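Local coordinates for protein DNA-3-methyladenine glycosidase II, putative (Deinococcus radiodurans, PDB 2YG9) that is a putative member of the HhH-GPD superfamily of helical base excision DNA repair proteins, at residues L164-F173 against A201-W212; L19-T27 against L136-V144. One frame throughout, in Å; residues are numbered along the deposited sequence.

Contact 1 (L164-F173 against A201-W212); sequences LFALARPDVF and APYRSLASRYLW
Leu164 is the main bump of this contact: its side chain fits as a knob into the hollow on helix 204-219 bounded by Ser205, Ser208, Arg209 and Trp212. With CG anti to the backbone N (chi1 -167°), CD1 reaches the edge of the Trp212 ring, 4.0 Å from CZ3, while CD2 lies 3.9 Å from Arg209 CD and over the centre of one face of the neighbouring Phe165 ring. Phe165 meets Trp212 as a nearly parallel pair slid so far apart that the rings barely overlap, Phe165 CZ to Trp212 CZ3 3.5 Å. Beyond the knob, the chain from Arg169 to Val172 folds over Ser205, whose hydroxyl donates to Arg169 O at 2.6 Å and accepts from Val172 N at 3.0 Å. Ser205 N in turn binds Pro170 O. Asp171 is gripped side-on by Arg204, NE to OD1 2.8 Å and NH2 to OD2 3.0 Å; both bonds run almost straight but meet the carboxylate from above its plane. OD1 also takes the Arg204 N-H on its anti lone pair. Around this seam, helix 178-187 places Leu180 against Phe173, Ser208, Leu211 and Trp212, and helix 193-200 touches Phe173 and Leu211 through Trp200.

Contact 2 (L19-T27 against L136-V144); sequences LPAVLPPLT and LSGQPDELV
Leu19 and Val22 supply the apolar part of this contact, Leu19 on the Pro140 ring and the helix start, Val22 on the backbone just before it. Leu19, the first modelled residue, lays CG 3.8 Å from Pro140 CB and spreads its two methyls over the start of helix 141-149. CD1 lies beside Glu142 CB, and CD2 lies against the Leu143 side chain, though the exact fit at this chain end is doubtful. Val22 instead pushes into the backbone of the turn before the helix: CG2, beside its own backbone N, comes within 3.1 Å of Gln139 O, and CG1, anti to that N (chi1 -170°), approaches Ser137 O at 3.5 Å. No direct hydrogen bond crosses the contact; water carries the polar links. One water donates to Pro20 O and accepts from Asp141 N, a backbone N-H of the first helical turn. A second accepts from Leu23 N and donates to Asp141 OD1. Glu142 turns its acid end to Arg156. The arrangement is a proline-rich N-terminal arm in polyproline II-like conformation laid across a type I beta turn, Leu136 to Gln139, and the N-terminus of the helix that follows, with Pro140 at the N-cap position.

In the fold
Contact 1 lies deeper, about 9 Å from the centre of the chain to its own centre, and about half of its touching residues are buried; contact 2 is a surface contact about 14 Å from that centre. The chemistry follows: polar groups bond directly in contact 1, whereas in contact 2 they are linked through water. Their centres are 12 Å apart, and they meet through Arg169 of contact 1, whose NH1 makes a salt bridge with Asp141 OD1 and a probable hydrogen bond with Gln139 O, both at 2.8 Å. The N-terminal arm spans the two, since Leu23 also packs on Pro170 and Asp171. Helices 141-149 and 156-166 are consecutive.

Contact 1 (L164-F173 against A201-W212)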
# COMPACT_ATOMS: atom_id res chain seq x y z
N LEU A 164 0.72 1.09 -3.75
CA LEU A 164 1.39 -0.15 -4.12
C LEU A 164 0.44 -1.34 -4.11
O LEU A 164 0.32 -2.07 -5.11
CB LEU A 164 2.62 -0.38 -3.24
CG LEU A 164 3.67 -1.44 -3.60
CD1 LEU A 164 4.92 -1.11 -2.76
CD2 LEU A 164 3.21 -2.91 -3.35
N PHE A 165 -0.26 -1.53 -2.99
CA PHE A 165 -1.09 -2.69 -2.83
C PHE A 165 -2.52 -2.54 -3.34
O PHE A 165 -3.05 -3.52 -3.85
CB PHE A 165 -1.11 -3.19 -1.40
CG PHE A 165 0.18 -3.77 -0.95
CD1 PHE A 165 0.57 -5.05 -1.36
CD2 PHE A 165 1.03 -3.05 -0.14
CE1 PHE A 165 1.77 -5.60 -0.91
CE2 PHE A 165 2.22 -3.60 0.30
CZ PHE A 165 2.60 -4.86 -0.11
N ALA A 166 -3.15 -1.38 -3.22
CA ALA A 166 -4.57 -1.26 -3.67
C ALA A 166 -4.63 -0.88 -5.14
O ALA A 166 -5.32 -1.53 -5.96
CB ALA A 166 -5.36 -0.24 -2.82
N LEU A 167 -3.87 0.14 -5.50
CA LEU A 167 -3.91 0.67 -6.84
C LEU A 167 -2.94 -0.09 -7.76
O LEU A 167 -2.98 0.12 -8.96
CB LEU A 167 -3.61 2.18 -6.84
CG LEU A 167 -4.49 3.04 -5.92
CD1 LEU A 167 -4.29 4.52 -6.16
CD2 LEU A 167 -5.97 2.62 -6.01
N ALA A 168 -2.12 -0.98 -7.18
CA ALA A 168 -1.09 -1.74 -7.96
C ALA A 168 -0.16 -0.88 -8.82
O ALA A 168 0.30 -1.28 -9.90
CB ALA A 168 -1.75 -2.85 -8.79
N ARG A 169 0.18 0.29 -8.30
CA ARG A 169 1.15 1.10 -9.00
C ARG A 169 2.53 0.46 -8.92
O ARG A 169 2.88 -0.07 -7.88
CB ARG A 169 1.16 2.48 -8.44
CG ARG A 169 -0.18 3.09 -8.51
CD ARG A 169 -0.10 4.44 -8.97
NE ARG A 169 -1.42 5.03 -9.22
CZ ARG A 169 -1.59 6.34 -9.43
NH1 ARG A 169 -0.56 7.17 -9.32
NH2 ARG A 169 -2.80 6.83 -9.67
N PRO A 170 3.28 0.47 -10.04
CA PRO A 170 4.53 -0.29 -10.15
C PRO A 170 5.84 0.33 -9.64
O PRO A 170 6.87 -0.37 -9.58
CB PRO A 170 4.65 -0.47 -11.65
CG PRO A 170 4.17 0.84 -12.18
CD PRO A 170 2.97 1.15 -11.32
N ASP A 171 5.85 1.60 -9.25
CA ASP A 171 7.10 2.26 -9.04
C ASP A 171 7.18 3.02 -7.70
O ASP A 171 7.57 4.19 -7.64
CB ASP A 171 7.43 3.18 -10.23
CG ASP A 171 8.87 3.59 -10.24
OD1 ASP A 171 9.72 2.83 -9.71
OD2 ASP A 171 9.16 4.68 -10.73
N VAL A 172 6.82 2.31 -6.63
CA VAL A 172 6.73 2.89 -5.30
C VAL A 172 7.75 2.26 -4.35
O VAL A 172 7.66 1.08 -4.05
CB VAL A 172 5.35 2.66 -4.68
CG1 VAL A 172 5.30 3.35 -3.25
CG2 VAL A 172 4.19 3.17 -5.61
N PHE A 173 8.71 3.06 -3.88
CA PHE A 173 9.55 2.66 -2.78
C PHE A 173 9.24 3.60 -1.63
O PHE A 173 9.50 4.78 -1.72
CB PHE A 173 11.04 2.75 -3.12
CG PHE A 173 11.94 2.32 -1.98
CD1 PHE A 173 12.20 0.98 -1.75
CD2 PHE A 173 12.47 3.24 -1.10
CE1 PHE A 173 12.98 0.58 -0.66
CE2 PHE A 173 13.28 2.86 -0.07
CZ PHE A 173 13.51 1.51 0.16
N ALA A 201 13.82 1.56 -10.40
CA ALA A 201 12.82 2.24 -11.24
C ALA A 201 12.88 1.72 -12.68
O ALA A 201 13.96 1.51 -13.16
CB ALA A 201 13.05 3.73 -11.20
N PRO A 202 11.74 1.53 -13.36
CA PRO A 202 10.34 1.79 -12.96
C PRO A 202 9.59 0.65 -12.25
O PRO A 202 8.34 0.58 -12.36
CB PRO A 202 9.68 2.07 -14.30
CG PRO A 202 10.30 1.06 -15.17
CD PRO A 202 11.79 1.08 -14.76
N TYR A 203 10.33 -0.17 -11.49
CA TYR A 203 9.77 -1.37 -10.84
C TYR A 203 10.10 -1.38 -9.34
O TYR A 203 10.41 -2.39 -8.77
CB TYR A 203 10.28 -2.65 -11.52
CG TYR A 203 10.07 -2.67 -13.03
CD1 TYR A 203 8.80 -2.72 -13.58
CD2 TYR A 203 11.17 -2.60 -13.91
CE1 TYR A 203 8.60 -2.71 -14.97
CE2 TYR A 203 10.99 -2.60 -15.28
CZ TYR A 203 9.71 -2.66 -15.80
OH TYR A 203 9.53 -2.70 -17.17
N ARG A 204 10.02 -0.21 -8.72
CA ARG A 204 10.32 -0.12 -7.27
C ARG A 204 9.30 -0.83 -6.41
O ARG A 204 9.64 -1.28 -5.31
CB ARG A 204 10.49 1.34 -6.89
CG ARG A 204 11.92 1.78 -7.13
CD ARG A 204 12.12 3.24 -6.90
NE ARG A 204 11.43 4.09 -7.89
CZ ARG A 204 11.57 5.40 -7.92
NH1 ARG A 204 12.35 5.99 -7.04
NH2 ARG A 204 10.93 6.13 -8.83
N SER A 205 8.06 -0.97 -6.90
CA SER A 205 7.02 -1.69 -6.15
C SER A 205 7.36 -3.17 -6.03
O SER A 205 7.33 -3.70 -4.95
CB SER A 205 5.61 -1.55 -6.78
OG SER A 205 5.16 -0.21 -6.70
N LEU A 206 7.68 -3.83 -7.13
CA LEU A 206 8.03 -5.25 -7.06
C LEU A 206 9.34 -5.47 -6.31
O LEU A 206 9.45 -6.45 -5.56
CB LEU A 206 8.05 -5.92 -8.46
CG LEU A 206 8.22 -7.44 -8.53
CD1 LEU A 206 7.04 -8.18 -7.87
CD2 LEU A 206 8.45 -7.91 -10.00
N ALA A 207 10.31 -4.58 -6.49
CA ALA A 207 11.57 -4.64 -5.72
C ALA A 207 11.21 -4.59 -4.23
O ALA A 207 11.67 -5.38 -3.48
CB ALA A 207 12.47 -3.50 -6.04
N SER A 208 10.37 -3.62 -3.84
CA SER A 208 9.89 -3.51 -2.46
C SER A 208 9.26 -4.84 -1.98
O SER A 208 9.58 -5.34 -0.90
CB SER A 208 8.88 -2.36 -2.36
OG SER A 208 9.50 -1.10 -2.46
N ARG A 209 8.37 -5.42 -2.79
CA ARG A 209 7.74 -6.68 -2.44
C ARG A 209 8.75 -7.83 -2.27
O ARG A 209 8.60 -8.69 -1.37
CB ARG A 209 6.66 -7.02 -3.46
CG ARG A 209 5.46 -6.06 -3.39
CD ARG A 209 4.44 -6.40 -4.48
NE ARG A 209 3.88 -7.75 -4.28
CZ ARG A 209 3.34 -8.52 -5.23
NH1 ARG A 209 3.32 -8.15 -6.50
NH2 ARG A 209 2.88 -9.71 -4.90
N TYR A 210 9.79 -7.82 -3.09
CA TYR A 210 10.88 -8.80 -2.92
C TYR A 210 11.71 -8.56 -1.68
O TYR A 210 12.14 -9.51 -1.05
CB TYR A 210 11.76 -8.90 -4.19
CG TYR A 210 11.23 -9.88 -5.21
CD1 TYR A 210 11.22 -11.26 -4.95
CD2 TYR A 210 10.69 -9.44 -6.40
CE1 TYR A 210 10.69 -12.18 -5.88
CE2 TYR A 210 10.15 -10.35 -7.32
CZ TYR A 210 10.16 -11.71 -7.06
OH TYR A 210 9.62 -12.57 -8.02
N LEU A 211 11.95 -7.31 -1.30
CA LEU A 211 12.58 -7.05 0.01
C LEU A 211 11.76 -7.59 1.19
O LEU A 211 12.32 -8.20 2.15
CB LEU A 211 12.89 -5.56 0.19
CG LEU A 211 14.04 -4.95 -0.64
CD1 LEU A 211 14.16 -3.48 -0.30
CD2 LEU A 211 15.35 -5.71 -0.41
N TRP A 212 10.45 -7.37 1.17
CA TRP A 212 9.60 -7.90 2.23
C TRP A 212 9.59 -9.44 2.17
O TRP A 212 9.56 -10.13 3.21
CB TRP A 212 8.16 -7.36 2.12
CG TRP A 212 7.99 -5.90 2.51
CD1 TRP A 212 8.48 -5.29 3.61
CD2 TRP A 212 7.27 -4.90 1.78
NE1 TRP A 212 8.10 -3.97 3.63
CE2 TRP A 212 7.36 -3.70 2.52
CE3 TRP A 212 6.52 -4.90 0.59
CZ2 TRP A 212 6.75 -2.50 2.10
CZ3 TRP A 212 5.93 -3.70 0.17
CH2 TRP A 212 6.06 -2.53 0.92
O HOH W 1 7.04 -3.06 -9.90

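Contact 2 (L19-T27 against L136-V144)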
# COMPACT_ATOMS: atom_id res chain seq x y z
N LEU A 19 5.64 16.53 -12.99
CA LEU A 19 5.44 15.27 -12.19
C LEU A 19 5.40 14.06 -13.13
O LEU A 19 4.80 14.15 -14.21
CB LEU A 19 4.13 15.38 -11.38
CG LEU A 19 4.05 14.91 -9.91
CD1 LEU A 19 5.44 14.76 -9.24
CD2 LEU A 19 3.13 15.85 -9.10
N PRO A 20 6.03 12.94 -12.74
CA PRO A 20 6.07 11.81 -13.68
C PRO A 20 4.68 11.28 -14.07
O PRO A 20 3.78 11.24 -13.23
CB PRO A 20 6.87 10.73 -12.91
CG PRO A 20 7.59 11.44 -11.82
CD PRO A 20 6.73 12.63 -11.48
N ALA A 21 4.53 10.88 -15.34
CA ALA A 21 3.29 10.27 -15.84
C ALA A 21 3.01 8.98 -15.08
O ALA A 21 3.94 8.24 -14.74
CB ALA A 21 3.38 9.98 -17.32
N VAL A 22 1.73 8.74 -14.83
CA VAL A 22 1.30 7.56 -14.11
C VAL A 22 1.76 6.33 -14.90
O VAL A 22 1.51 6.22 -16.11
CB VAL A 22 -0.24 7.55 -13.94
CG1 VAL A 22 -0.67 6.45 -12.99
CG2 VAL A 22 -0.72 8.88 -13.44
N LEU A 23 2.41 5.40 -14.21
CA LEU A 23 2.78 4.12 -14.80
C LEU A 23 1.68 3.09 -14.55
O LEU A 23 1.18 2.96 -13.40
CB LEU A 23 4.12 3.65 -14.21
CG LEU A 23 5.34 4.54 -14.48
CD1 LEU A 23 6.48 4.28 -13.51
CD2 LEU A 23 5.82 4.39 -15.92
N PRO A 24 1.27 2.35 -15.61
CA PRO A 24 0.22 1.37 -15.41
C PRO A 24 0.66 0.17 -14.55
O PRO A 24 1.84 -0.19 -14.53
CB PRO A 24 -0.12 0.92 -16.83
CG PRO A 24 1.11 1.14 -17.60
CD PRO A 24 1.70 2.39 -17.02
N PRO A 25 -0.29 -0.47 -13.87
CA PRO A 25 0.04 -1.71 -13.17
C PRO A 25 0.62 -2.75 -14.11
O PRO A 25 0.20 -2.86 -15.30
CB PRO A 25 -1.32 -2.21 -12.66
CG PRO A 25 -2.18 -0.95 -12.60
CD PRO A 25 -1.71 -0.08 -13.70
N LEU A 26 1.57 -3.51 -13.60
CA LEU A 26 2.12 -4.62 -14.33
C LEU A 26 1.02 -5.67 -14.52
O LEU A 26 0.18 -5.88 -13.63
CB LEU A 26 3.34 -5.24 -13.61
CG LEU A 26 4.48 -4.33 -13.17
CD1 LEU A 26 5.67 -5.14 -12.53
CD2 LEU A 26 4.97 -3.48 -14.31
N THR A 27 1.06 -6.34 -15.66
CA THR A 27 0.14 -7.42 -15.93
C THR A 27 0.86 -8.78 -15.84
O THR A 27 0.23 -9.82 -15.72
CB THR A 27 -0.58 -7.24 -17.31
OG1 THR A 27 0.40 -7.15 -18.34
CG2 THR A 27 -1.39 -5.95 -17.33
N LEU A 136 -8.69 8.06 -10.04
CA LEU A 136 -7.27 8.15 -9.60
C LEU A 136 -6.29 7.73 -10.68
O LEU A 136 -5.11 8.14 -10.68
CB LEU A 136 -7.02 7.30 -8.35
CG LEU A 136 -7.80 7.71 -7.08
CD1 LEU A 136 -7.72 6.64 -6.03
CD2 LEU A 136 -7.34 9.06 -6.53
N SER A 137 -6.79 6.93 -11.62
CA SER A 137 -5.96 6.26 -12.63
C SER A 137 -5.07 7.21 -13.35
O SER A 137 -4.03 6.80 -13.84
CB SER A 137 -6.82 5.57 -13.70
OG SER A 137 -6.95 4.22 -13.39
N GLY A 138 -5.53 8.44 -13.50
CA GLY A 138 -4.80 9.45 -14.24
C GLY A 138 -3.92 10.35 -13.40
O GLY A 138 -3.17 11.14 -13.95
N GLN A 139 -3.99 10.23 -12.08
CA GLN A 139 -3.22 11.10 -11.18
C GLN A 139 -1.81 10.57 -10.91
O GLN A 139 -1.67 9.40 -10.58
CB GLN A 139 -3.95 11.26 -9.85
CG GLN A 139 -5.35 11.86 -9.98
CD GLN A 139 -5.34 13.35 -9.72
OE1 GLN A 139 -5.31 14.17 -10.66
NE2 GLN A 139 -5.34 13.72 -8.44
N PRO A 140 -0.77 11.41 -11.05
CA PRO A 140 0.57 10.99 -10.63
C PRO A 140 0.61 10.58 -9.17
O PRO A 140 -0.11 11.16 -8.35
CB PRO A 140 1.41 12.27 -10.81
CG PRO A 140 0.73 13.04 -11.80
CD PRO A 140 -0.75 12.78 -11.60
N ASP A 141 1.48 9.62 -8.86
CA ASP A 141 1.67 9.07 -7.50
C ASP A 141 1.67 10.18 -6.45
O ASP A 141 0.95 10.13 -5.45
CB ASP A 141 3.00 8.33 -7.37
CG ASP A 141 3.06 7.04 -8.13
OD1 ASP A 141 2.18 6.74 -8.93
OD2 ASP A 141 4.06 6.31 -7.92
N GLU A 142 2.52 11.17 -6.66
CA GLU A 142 2.70 12.22 -5.66
C GLU A 142 1.46 13.07 -5.36
O GLU A 142 1.27 13.56 -4.24
CB GLU A 142 3.89 13.09 -6.06
CG GLU A 142 5.23 12.36 -5.80
CD GLU A 142 5.47 12.10 -4.33
OE1 GLU A 142 5.35 13.03 -3.51
OE2 GLU A 142 5.80 10.97 -3.97
N LEU A 143 0.65 13.27 -6.38
CA LEU A 143 -0.60 14.01 -6.21
C LEU A 143 -1.62 13.19 -5.42
O LEU A 143 -2.33 13.74 -4.58
CB LEU A 143 -1.20 14.43 -7.55
CG LEU A 143 -0.46 15.40 -8.49
CD1 LEU A 143 -1.40 15.79 -9.64
CD2 LEU A 143 0.11 16.70 -7.85
N VAL A 144 -1.72 11.88 -5.70
CA VAL A 144 -2.56 10.99 -4.89
C VAL A 144 -2.06 10.97 -3.44
O VAL A 144 -2.83 11.11 -2.48
CB VAL A 144 -2.61 9.56 -5.49
CG1 VAL A 144 -3.50 8.59 -4.62
CG2 VAL A 144 -3.10 9.63 -6.97
O HOH W 2 3.69 9.29 -11.00
O HOH W 3 2.92 5.61 -11.45